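Local coordinates for protein acid phosphatase (Mycobacterium tuberculosis, PDB 2A6P) that hydrolyses phosphate monoesters with broad specificity, including fructose 1,6-bisphosphate in gluconeogenesis, and shows negligible phosphoglycerate mutase activity, at residues R12-H18 with T178-C184; G27-T33 with Y96-T101; V159-W163 with I183-E187. All blocks are in the same frame, centred on the assembly; numbering follows the deposited sequence.

In the fold
From the N terminus, strand 13-17 comes first, and contact 1 joins it to strand 180-187, closing a loop of 159 residues that takes in most of the fold. Nested inside that loop, contact 2 ties the segment after strand 13-17 (27-33) to the segment leading into helix 101-105 (96-101). Its nearest atoms are about 6 Å from contact 1, and both touch the same sulfate. Contact 2 closes before contact 3 opens on helix 153-163, still inside the loop of contact 1; contact 3 ends on the same strand, sharing Ile183 and Cys184 and running on to residue 187. Contact 1 thus pairs neighbouring strands, contact 3 lays a helix against one of them, and contact 2 joins loops near the active site.

Contact 1. Residues R12-H18 with T178-C184. With SO4 (sulfate ion), chain C.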
loop_
_atom_site.group_PDB
_atom_site.type_symbol
_atom_site.label_atom_id
_atom_site.label_comp_id
_atom_site.label_asym_id
_atom_site.label_seq_id
_atom_site.Cartn_x
_atom_site.Cartn_y
_atom_site.Cartn_z
ATOM N N ARG A 12 10.469 6.252 -10.125
ATOM C CA ARG A 12 9.559 5.273 -9.532
ATOM C C ARG A 12 9.324 4.000 -10.344
ATOM O O ARG A 12 9.472 3.982 -11.563
ATOM C CB ARG A 12 8.186 5.914 -9.300
ATOM C CG ARG A 12 8.154 7.106 -8.378
ATOM C CD ARG A 12 6.845 7.873 -8.562
ATOM N NE ARG A 12 6.716 8.375 -9.931
ATOM C CZ ARG A 12 5.667 9.048 -10.403
ATOM N NH1 ARG A 12 4.626 9.315 -9.618
ATOM N NH2 ARG A 12 5.661 9.454 -11.669
ATOM N N LEU A 13 8.925 2.942 -9.643
ATOM C CA LEU A 13 8.602 1.661 -10.272
ATOM C C LEU A 13 7.090 1.473 -10.108
ATOM O O LEU A 13 6.598 1.364 -8.984
ATOM C CB LEU A 13 9.342 0.507 -9.577
ATOM C CG LEU A 13 8.846 -0.919 -9.875
ATOM C CD1 LEU A 13 8.958 -1.222 -11.368
ATOM C CD2 LEU A 13 9.644 -1.917 -9.067
ATOM N N LEU A 14 6.347 1.473 -11.207
ATOM C CA LEU A 14 4.905 1.287 -11.094
ATOM C C LEU A 14 4.571 -0.113 -11.575
ATOM O O LEU A 14 5.247 -0.652 -12.450
ATOM C CB LEU A 14 4.123 2.295 -11.946
ATOM C CG LEU A 14 4.520 3.756 -12.205
ATOM C CD1 LEU A 14 3.247 4.590 -12.177
ATOM C CD2 LEU A 14 5.507 4.274 -11.191
ATOM N N LEU A 15 3.539 -0.709 -10.989
ATOM C CA LEU A 15 3.105 -2.037 -11.396
ATOM C C LEU A 15 1.620 -1.976 -11.687
ATOM O O LEU A 15 0.863 -1.376 -10.931
ATOM C CB LEU A 15 3.364 -3.071 -10.299
ATOM C CG LEU A 15 4.827 -3.236 -9.896
ATOM C CD1 LEU A 15 5.202 -2.203 -8.833
ATOM C CD2 LEU A 15 5.022 -4.631 -9.366
ATOM N N LEU A 16 1.207 -2.593 -12.787
ATOM C CA LEU A 16 -0.201 -2.615 -13.172
ATOM C C LEU A 16 -0.669 -4.051 -13.384
ATOM O O LEU A 16 -0.084 -4.782 -14.203
ATOM C CB LEU A 16 -0.409 -1.832 -14.475
ATOM C CG LEU A 16 -1.808 -1.982 -15.107
ATOM C CD1 LEU A 16 -2.856 -1.361 -14.180
ATOM C CD2 LEU A 16 -1.866 -1.329 -16.488
ATOM N N ARG A 17 -1.704 -4.464 -12.651
ATOM C CA ARG A 17 -2.240 -5.813 -12.827
ATOM C C ARG A 17 -3.212 -5.755 -14.008
ATOM O O ARG A 17 -3.895 -4.753 -14.201
ATOM C CB ARG A 17 -3.007 -6.293 -11.580
ATOM C CG ARG A 17 -3.613 -7.699 -11.768
ATOM C CD ARG A 17 -4.358 -8.190 -10.538
ATOM N NE ARG A 17 -4.893 -9.544 -10.723
ATOM C CZ ARG A 17 -5.774 -10.116 -9.902
ATOM N NH1 ARG A 17 -6.218 -9.457 -8.841
ATOM N NH2 ARG A 17 -6.233 -11.333 -10.150
ATOM N N HIS A 18 -3.272 -6.820 -14.799
ATOM C CA HIS A 18 -4.185 -6.852 -15.931
ATOM C C HIS A 18 -5.649 -6.835 -15.455
ATOM O O HIS A 18 -5.947 -7.074 -14.280
ATOM C CB HIS A 18 -3.928 -8.105 -16.767
ATOM C CG HIS A 18 -4.166 -9.382 -16.031
ATOM N ND1 HIS A 18 -5.428 -9.824 -15.696
ATOM C CD2 HIS A 18 -3.304 -10.315 -15.564
ATOM C CE1 HIS A 18 -5.331 -10.976 -15.054
ATOM N NE2 HIS A 18 -4.053 -11.296 -14.962
ATOM N N THR A 178 -7.574 -6.634 -9.773
ATOM C CA THR A 178 -7.472 -6.508 -11.225
ATOM C C THR A 178 -7.501 -5.056 -11.665
ATOM O O THR A 178 -8.325 -4.270 -11.211
ATOM C CB THR A 178 -8.616 -7.244 -11.939
ATOM O OG1 THR A 178 -9.867 -6.682 -11.534
ATOM C CG2 THR A 178 -8.594 -8.725 -11.603
ATOM N N ALA A 179 -6.595 -4.713 -12.571
ATOM C CA ALA A 179 -6.487 -3.356 -13.096
ATOM C C ALA A 179 -6.086 -2.345 -12.034
ATOM O O ALA A 179 -6.395 -1.162 -12.161
ATOM C CB ALA A 179 -7.808 -2.931 -13.748
ATOM N N SER A 180 -5.401 -2.803 -10.989
ATOM C CA SER A 180 -4.949 -1.900 -9.932
ATOM C C SER A 180 -3.463 -1.550 -10.108
ATOM O O SER A 180 -2.695 -2.298 -10.728
ATOM C CB SER A 180 -5.176 -2.533 -8.559
ATOM O OG SER A 180 -4.311 -3.632 -8.346
ATOM N N ILE A 181 -3.073 -0.412 -9.549
ATOM C CA ILE A 181 -1.708 0.090 -9.634
ATOM C C ILE A 181 -1.026 0.215 -8.263
ATOM O O ILE A 181 -1.630 0.675 -7.292
ATOM C CB ILE A 181 -1.689 1.492 -10.325
ATOM C CG1 ILE A 181 -2.253 1.386 -11.753
ATOM C CG2 ILE A 181 -0.273 2.076 -10.327
ATOM C CD1 ILE A 181 -2.471 2.739 -12.417
ATOM N N GLY A 182 0.228 -0.229 -8.200
ATOM C CA GLY A 182 1.023 -0.119 -6.988
ATOM C C GLY A 182 2.233 0.704 -7.408
ATOM O O GLY A 182 2.665 0.569 -8.557
ATOM N N ILE A 183 2.764 1.561 -6.526
ATOM C CA ILE A 183 3.916 2.405 -6.869
ATOM C C ILE A 183 5.034 2.324 -5.830
ATOM O O ILE A 183 4.814 2.556 -4.645
ATOM C CB ILE A 183 3.501 3.892 -7.035
ATOM C CG1 ILE A 183 2.452 4.017 -8.147
ATOM C CG2 ILE A 183 4.718 4.749 -7.330
ATOM C CD1 ILE A 183 1.979 5.402 -8.389
ATOM N N CYS A 184 6.235 1.992 -6.288
ATOM C CA CYS A 184 7.395 1.862 -5.404
ATOM C C CYS A 184 8.381 3.007 -5.609
ATOM O O CYS A 184 8.652 3.400 -6.738
ATOM C CB CYS A 184 8.114 0.542 -5.663
ATOM S SG CYS A 184 7.156 -0.911 -5.336
HETATM S S SO4 C . -6.162 -14.022 -13.087
HETATM O O1 SO4 C . -6.726 -12.807 -12.416
HETATM O O2 SO4 C . -6.979 -14.236 -14.392
HETATM O O3 SO4 C . -4.839 -13.747 -13.496
HETATM O O4 SO4 C . -6.535 -15.111 -12.226
#
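Thr178 lies against Arg17, its CG2 3.6 Å from CZ and over the centre of one guanidinium face. The arginine reaches this place because its chain is fully extended, with CG anti to the backbone N (chi1 178°). At the guanidinium edge sits the sulfate, toward which NH2 points, although the position of that nitrogen is less certain; Met176 O accepts from NH1. His18, the inferred phosphohistidine residue, brings NE2 to sulfate O3 at 3.0 Å in a weak bond, so the anion probably marks the phosphate pocket. At Ala179 the backbone N donates to His18 O (3.0 Å) from well above the carbonyl plane, and more weakly to Arg17 O. Regular antiparallel pairing follows. Ser180 O accepts from Arg17 N, while its OG turns to Pro177 O. Ile181 forms a non-hydrogen-bonded pair with Leu16, whose CD1 meets Ile181 CG1 at 3.7 Å. Gly182 and Leu15 exchange two backbone bonds, Leu15 N to Gly182 O being 2.9 Å. Ile183 lies alongside Leu14, both pointing the same way, with its CG2 4.0 Å from Leu14 CD2; Arg12 CD touches the same methyl. Cys184 and Leu13 close the ladder with two nearly straight bonds, Cys184 N to Leu13 O at 2.8 Å (175°). The strands run antiparallel in the central sheet, and Leu14 and Leu16 bond onward to strand 147-151. Leu16 and Ile181 face helix 39-53, whereas Leu13, Leu15 and Cys184 pack beneath helix 153-163 on the other face.

Contact 2. Residues G27-T33 with Y96-T101; sequences GRHTGGT and YEGLTT. With SO4 (sulfate ion), chain C.
Glu97 reaches the backbone of 31-33 by setting CG anti to its own N (chi1 -179°) and then bending at chi2 (76°), which carries the carboxylate across to Gly31 and Thr33. OE2 takes Gly31 N on its syn side at 2.9 Å. Thr33 OG1 is modelled 2.5 Å from that oxygen, too short for its exact length to be trusted; Thr33 N adds a long, weak bond. OE1 is bridged through a water to Gly32 N. His29 places CG beside its backbone N, which lets the ring and the main chain serve one acceptor. Leu99 O receives ND1 at 2.8 Å, tilted slightly from the ring plane, and also His29 N at 3.1 Å from above the carbonyl plane. Farther round the ring edge, CE1 approaches Thr101 OG1 at 3.4 Å, and a second water links NE2 to that hydroxyl. Arg28 aims NE almost straight at Gly98 O (3.0 Å, 171°), on a lone pair and in the guanidinium plane. Gly98 N, in the type II turn 96-99, donates across to His29 O at 2.8 Å; the turn itself is closed by Leu99 N to Tyr96 O. Trp23 makes a cation-pi contact with Arg28, and Tyr93 meets the His29 ring edge-to-face. Thr30 OG1 reaches sulfate O4. Polar bonds thus fix the loop beside the anion site in place of regular secondary structure. Bonded to a carbonyl, His29 ND1 carries a proton, and the bond from Gly31 N, with weaker or less certain help from Thr33, would be consistent with a carboxylate on Glu97.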
loop_
_atom_site.group_PDB
_atom_site.type_symbol
_atom_site.label_atom_id
_atom_site.label_comp_id
_atom_site.label_asym_id
_atom_site.label_seq_id
_atom_site.Cartn_x
_atom_site.Cartn_y
_atom_site.Cartn_z
ATOM N N GLY A 27 -12.077 -16.480 -8.649
ATOM C CA GLY A 27 -11.019 -16.726 -7.687
ATOM C C GLY A 27 -10.121 -17.879 -8.089
ATOM O O GLY A 27 -9.419 -18.435 -7.240
ATOM N N ARG A 28 -10.146 -18.234 -9.377
ATOM C CA ARG A 28 -9.337 -19.330 -9.906
ATOM C C ARG A 28 -7.913 -18.850 -10.173
ATOM O O ARG A 28 -7.705 -17.728 -10.620
ATOM C CB ARG A 28 -9.957 -19.862 -11.203
ATOM C CG ARG A 28 -11.399 -20.332 -11.050
ATOM C CD ARG A 28 -11.987 -20.847 -12.364
ATOM N NE ARG A 28 -11.387 -22.110 -12.796
ATOM C CZ ARG A 28 -11.749 -22.773 -13.895
ATOM N NH1 ARG A 28 -12.712 -22.284 -14.669
ATOM N NH2 ARG A 28 -11.153 -23.923 -14.220
ATOM N N HIS A 29 -6.933 -19.693 -9.874
ATOM C CA HIS A 29 -5.534 -19.346 -10.095
ATOM C C HIS A 29 -5.175 -19.582 -11.559
ATOM O O HIS A 29 -5.283 -20.702 -12.055
ATOM C CB HIS A 29 -4.624 -20.178 -9.185
ATOM C CG HIS A 29 -4.679 -19.774 -7.739
ATOM N ND1 HIS A 29 -5.775 -20.012 -6.936
ATOM C CD2 HIS A 29 -3.790 -19.103 -6.968
ATOM C CE1 HIS A 29 -5.559 -19.506 -5.735
ATOM N NE2 HIS A 29 -4.362 -18.949 -5.728
ATOM N N THR A 30 -4.752 -18.514 -12.237
ATOM C CA THR A 30 -4.380 -18.577 -13.653
ATOM C C THR A 30 -2.895 -18.260 -13.840
ATOM O O THR A 30 -2.436 -17.171 -13.506
ATOM C CB THR A 30 -5.200 -17.567 -14.495
ATOM O OG1 THR A 30 -6.591 -17.688 -14.168
ATOM C CG2 THR A 30 -5.014 -17.831 -15.983
ATOM N N GLY A 31 -2.155 -19.230 -14.368
ATOM C CA GLY A 31 -0.733 -19.063 -14.593
ATOM C C GLY A 31 -0.465 -19.004 -16.081
ATOM O O GLY A 31 -0.669 -17.963 -16.708
ATOM N N GLY A 32 -0.020 -20.115 -16.658
ATOM C CA GLY A 32 0.243 -20.142 -18.084
ATOM C C GLY A 32 -1.002 -20.165 -18.960
ATOM O O GLY A 32 -0.923 -19.835 -20.145
ATOM N N THR A 33 -2.147 -20.548 -18.396
ATOM C CA THR A 33 -3.387 -20.604 -19.166
ATOM C C THR A 33 -3.732 -19.251 -19.803
ATOM O O THR A 33 -3.736 -18.219 -19.140
ATOM C CB THR A 33 -4.570 -21.054 -18.282
ATOM O OG1 THR A 33 -4.266 -22.320 -17.691
ATOM C CG2 THR A 33 -5.838 -21.196 -19.110
ATOM N N TYR A 96 -2.014 -26.894 -9.352
ATOM C CA TYR A 96 -3.120 -26.077 -8.868
ATOM C C TYR A 96 -3.767 -25.157 -9.906
ATOM O O TYR A 96 -4.772 -24.496 -9.634
ATOM C CB TYR A 96 -2.644 -25.267 -7.661
ATOM C CG TYR A 96 -2.319 -26.102 -6.436
ATOM C CD1 TYR A 96 -1.715 -25.523 -5.321
ATOM C CD2 TYR A 96 -2.636 -27.460 -6.378
ATOM C CE1 TYR A 96 -1.431 -26.264 -4.182
ATOM C CE2 TYR A 96 -2.353 -28.220 -5.232
ATOM C CZ TYR A 96 -1.751 -27.612 -4.138
ATOM O OH TYR A 96 -1.467 -28.342 -3.000
ATOM N N GLU A 97 -3.196 -25.109 -11.097
ATOM C CA GLU A 97 -3.754 -24.284 -12.160
ATOM C C GLU A 97 -5.272 -24.506 -12.232
ATOM O O GLU A 97 -5.744 -25.637 -12.274
ATOM C CB GLU A 97 -3.114 -24.676 -13.495
ATOM C CG GLU A 97 -3.576 -23.878 -14.706
ATOM C CD GLU A 97 -2.965 -22.497 -14.751
ATOM O OE1 GLU A 97 -1.914 -22.309 -14.102
ATOM O OE2 GLU A 97 -3.519 -21.610 -15.441
ATOM N N GLY A 98 -6.035 -23.424 -12.221
ATOM C CA GLY A 98 -7.475 -23.553 -12.313
ATOM C C GLY A 98 -8.214 -23.700 -10.995
ATOM O O GLY A 98 -9.417 -23.480 -10.955
ATOM N N LEU A 99 -7.512 -24.061 -9.921
ATOM C CA LEU A 99 -8.156 -24.244 -8.613
ATOM C C LEU A 99 -8.297 -22.954 -7.816
ATOM O O LEU A 99 -7.485 -22.038 -7.942
ATOM C CB LEU A 99 -7.370 -25.252 -7.756
ATOM C CG LEU A 99 -7.256 -26.707 -8.219
ATOM C CD1 LEU A 99 -6.435 -27.486 -7.207
ATOM C CD2 LEU A 99 -8.644 -27.331 -8.349
ATOM N N THR A 100 -9.337 -22.885 -6.993
ATOM C CA THR A 100 -9.550 -21.727 -6.145
ATOM C C THR A 100 -8.852 -22.064 -4.829
ATOM O O THR A 100 -8.470 -23.217 -4.604
ATOM C CB THR A 100 -11.040 -21.497 -5.856
ATOM O OG1 THR A 100 -11.566 -22.623 -5.137
ATOM C CG2 THR A 100 -11.806 -21.297 -7.158
ATOM N N THR A 101 -8.695 -21.068 -3.963
ATOM C CA THR A 101 -8.027 -21.272 -2.683
ATOM C C THR A 101 -8.776 -22.282 -1.796
ATOM O O THR A 101 -8.158 -23.123 -1.146
ATOM C CB THR A 101 -7.846 -19.919 -1.948
ATOM O OG1 THR A 101 -7.118 -19.005 -2.790
ATOM C CG2 THR A 101 -7.078 -20.115 -0.662
HETATM S S SO4 C . -6.162 -14.022 -13.087
HETATM O O1 SO4 C . -6.726 -12.807 -12.416
HETATM O O2 SO4 C . -6.979 -14.236 -14.392
HETATM O O3 SO4 C . -4.839 -13.747 -13.496
HETATM O O4 SO4 C . -6.535 -15.111 -12.226
HETATM O O HOH W 1 -9.696 -18.033 -4.693
HETATM O O HOH W 2 -4.568 -17.360 -3.125
HETATM O O HOH W 3 0.559 -22.038 -14.941
#

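Contact 3. Residues V159-W163 with I183-E187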
loop_
_atom_site.group_PDB
_atom_site.type_symbol
_atom_site.label_atom_id
_atom_site.label_comp_id
_atom_site.label_asym_id
_atom_site.label_seq_id
_atom_site.Cartn_x
_atom_site.Cartn_y
_atom_site.Cartn_z
ATOM N N VAL A 159 7.110 -8.730 -6.481
ATOM C CA VAL A 159 8.030 -7.639 -6.779
ATOM C C VAL A 159 7.977 -6.575 -5.687
ATOM O O VAL A 159 9.009 -6.119 -5.208
ATOM C CB VAL A 159 7.710 -6.996 -8.128
ATOM C CG1 VAL A 159 8.584 -5.757 -8.339
ATOM C CG2 VAL A 159 7.948 -8.023 -9.242
ATOM N N ILE A 160 6.769 -6.199 -5.281
ATOM C CA ILE A 160 6.595 -5.192 -4.226
ATOM C C ILE A 160 7.223 -5.646 -2.912
ATOM O O ILE A 160 7.946 -4.880 -2.265
ATOM C CB ILE A 160 5.100 -4.897 -3.988
ATOM C CG1 ILE A 160 4.506 -4.211 -5.223
ATOM C CG2 ILE A 160 4.921 -4.045 -2.741
ATOM C CD1 ILE A 160 3.022 -4.044 -5.149
ATOM N N THR A 161 6.934 -6.887 -2.518
ATOM C CA THR A 161 7.477 -7.439 -1.279
ATOM C C THR A 161 8.999 -7.391 -1.283
ATOM O O THR A 161 9.617 -7.113 -0.263
ATOM C CB THR A 161 7.032 -8.899 -1.074
ATOM O OG1 THR A 161 5.602 -8.957 -1.012
ATOM C CG2 THR A 161 7.598 -9.456 0.217
ATOM N N ARG A 162 9.597 -7.665 -2.440
ATOM C CA ARG A 162 11.049 -7.657 -2.569
ATOM C C ARG A 162 11.587 -6.238 -2.665
ATOM O O ARG A 162 12.691 -5.953 -2.189
ATOM C CB ARG A 162 11.471 -8.478 -3.789
ATOM C CG ARG A 162 11.067 -9.953 -3.689
ATOM C CD ARG A 162 11.612 -10.573 -2.408
ATOM N NE ARG A 162 13.073 -10.554 -2.389
ATOM C CZ ARG A 162 13.809 -10.785 -1.309
ATOM N NH1 ARG A 162 13.224 -11.045 -0.144
ATOM N NH2 ARG A 162 15.132 -10.765 -1.398
ATOM N N TRP A 163 10.816 -5.349 -3.283
ATOM C CA TRP A 163 11.241 -3.959 -3.387
ATOM C C TRP A 163 11.487 -3.430 -1.977
ATOM O O TRP A 163 12.486 -2.747 -1.724
ATOM C CB TRP A 163 10.173 -3.095 -4.072
ATOM C CG TRP A 163 10.551 -1.644 -4.116
ATOM C CD1 TRP A 163 10.189 -0.675 -3.225
ATOM C CD2 TRP A 163 11.413 -1.008 -5.074
ATOM N NE1 TRP A 163 10.770 0.529 -3.566
ATOM C CE2 TRP A 163 11.527 0.353 -4.694
ATOM C CE3 TRP A 163 12.104 -1.455 -6.213
ATOM C CZ2 TRP A 163 12.299 1.272 -5.417
ATOM C CZ3 TRP A 163 12.875 -0.540 -6.932
ATOM C CH2 TRP A 163 12.964 0.811 -6.526
ATOM N N ILE A 183 2.764 1.561 -6.526
ATOM C CA ILE A 183 3.916 2.405 -6.869
ATOM C C ILE A 183 5.034 2.324 -5.830
ATOM O O ILE A 183 4.814 2.556 -4.645
ATOM C CB ILE A 183 3.501 3.892 -7.035
ATOM C CG1 ILE A 183 2.452 4.017 -8.147
ATOM C CG2 ILE A 183 4.718 4.749 -7.330
ATOM C CD1 ILE A 183 1.979 5.402 -8.389
ATOM N N CYS A 184 6.235 1.992 -6.288
ATOM C CA CYS A 184 7.395 1.862 -5.404
ATOM C C CYS A 184 8.381 3.007 -5.609
ATOM O O CYS A 184 8.652 3.400 -6.738
ATOM C CB CYS A 184 8.114 0.542 -5.663
ATOM S SG CYS A 184 7.156 -0.911 -5.336
ATOM N N GLY A 185 8.913 3.532 -4.510
ATOM C CA GLY A 185 9.872 4.618 -4.574
ATOM C C GLY A 185 10.834 4.575 -3.397
ATOM O O GLY A 185 11.214 3.491 -2.950
ATOM N N PHE A 186 11.235 5.749 -2.902
ATOM C CA PHE A 186 12.161 5.850 -1.766
ATOM C C PHE A 186 11.763 6.992 -0.830
ATOM O O PHE A 186 11.105 7.938 -1.244
ATOM C CB PHE A 186 13.599 6.167 -2.218
ATOM C CG PHE A 186 14.196 5.180 -3.178
ATOM C CD1 PHE A 186 13.759 5.116 -4.500
ATOM C CD2 PHE A 186 15.234 4.337 -2.769
ATOM C CE1 PHE A 186 14.352 4.227 -5.409
ATOM C CE2 PHE A 186 15.828 3.450 -3.664
ATOM C CZ PHE A 186 15.386 3.394 -4.990
ATOM N N GLU A 187 12.190 6.896 0.425
ATOM C CA GLU A 187 11.961 7.938 1.422
ATOM C C GLU A 187 13.231 7.950 2.275
ATOM O O GLU A 187 13.564 6.943 2.910
ATOM C CB GLU A 187 10.750 7.635 2.315
ATOM C CG GLU A 187 10.069 8.912 2.828
ATOM C CD GLU A 187 9.445 8.782 4.222
ATOM O OE1 GLU A 187 8.861 7.722 4.542
ATOM O OE2 GLU A 187 9.527 9.768 4.993
#
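Trp163 makes the one hydrogen bond across this contact: indole NE1 donates to Gly185 O at 3.1 Å. The oxygen lies in the ring plane and is met on a lone pair, though the N-H points somewhat off line (146°). CH-pi and sulfur-aromatic contacts come from Cys184 over one face of the indole. CB stands 3.3 Å from the centroid of the five-membered ring and almost directly above it, while SG is 4.0 Å from that centroid. The aromatic pair is offset edge-to-face: the edge of the Trp163 six-membered ring turns toward the face of Phe186, the centroids 5.4 Å apart and the planes at 77°. CZ2 of Trp163 comes within 3.6 Å of Phe186 CE1. With CG anti to the backbone N (chi1 176°), the Trp163 indole extends from the helix toward the strand. Apolar contact is completed by Ile160 CG1, which is 4.2 Å from Cys184 SG. Residues 159-163 of the helix run nearly parallel to residues 183-187 of the strand, and Arg191 adds a cation-pi contact to Trp163. One indole thus joins helix to strand by face, edge and N-H together, so its polar nitrogen is satisfied within an otherwise apolar interface.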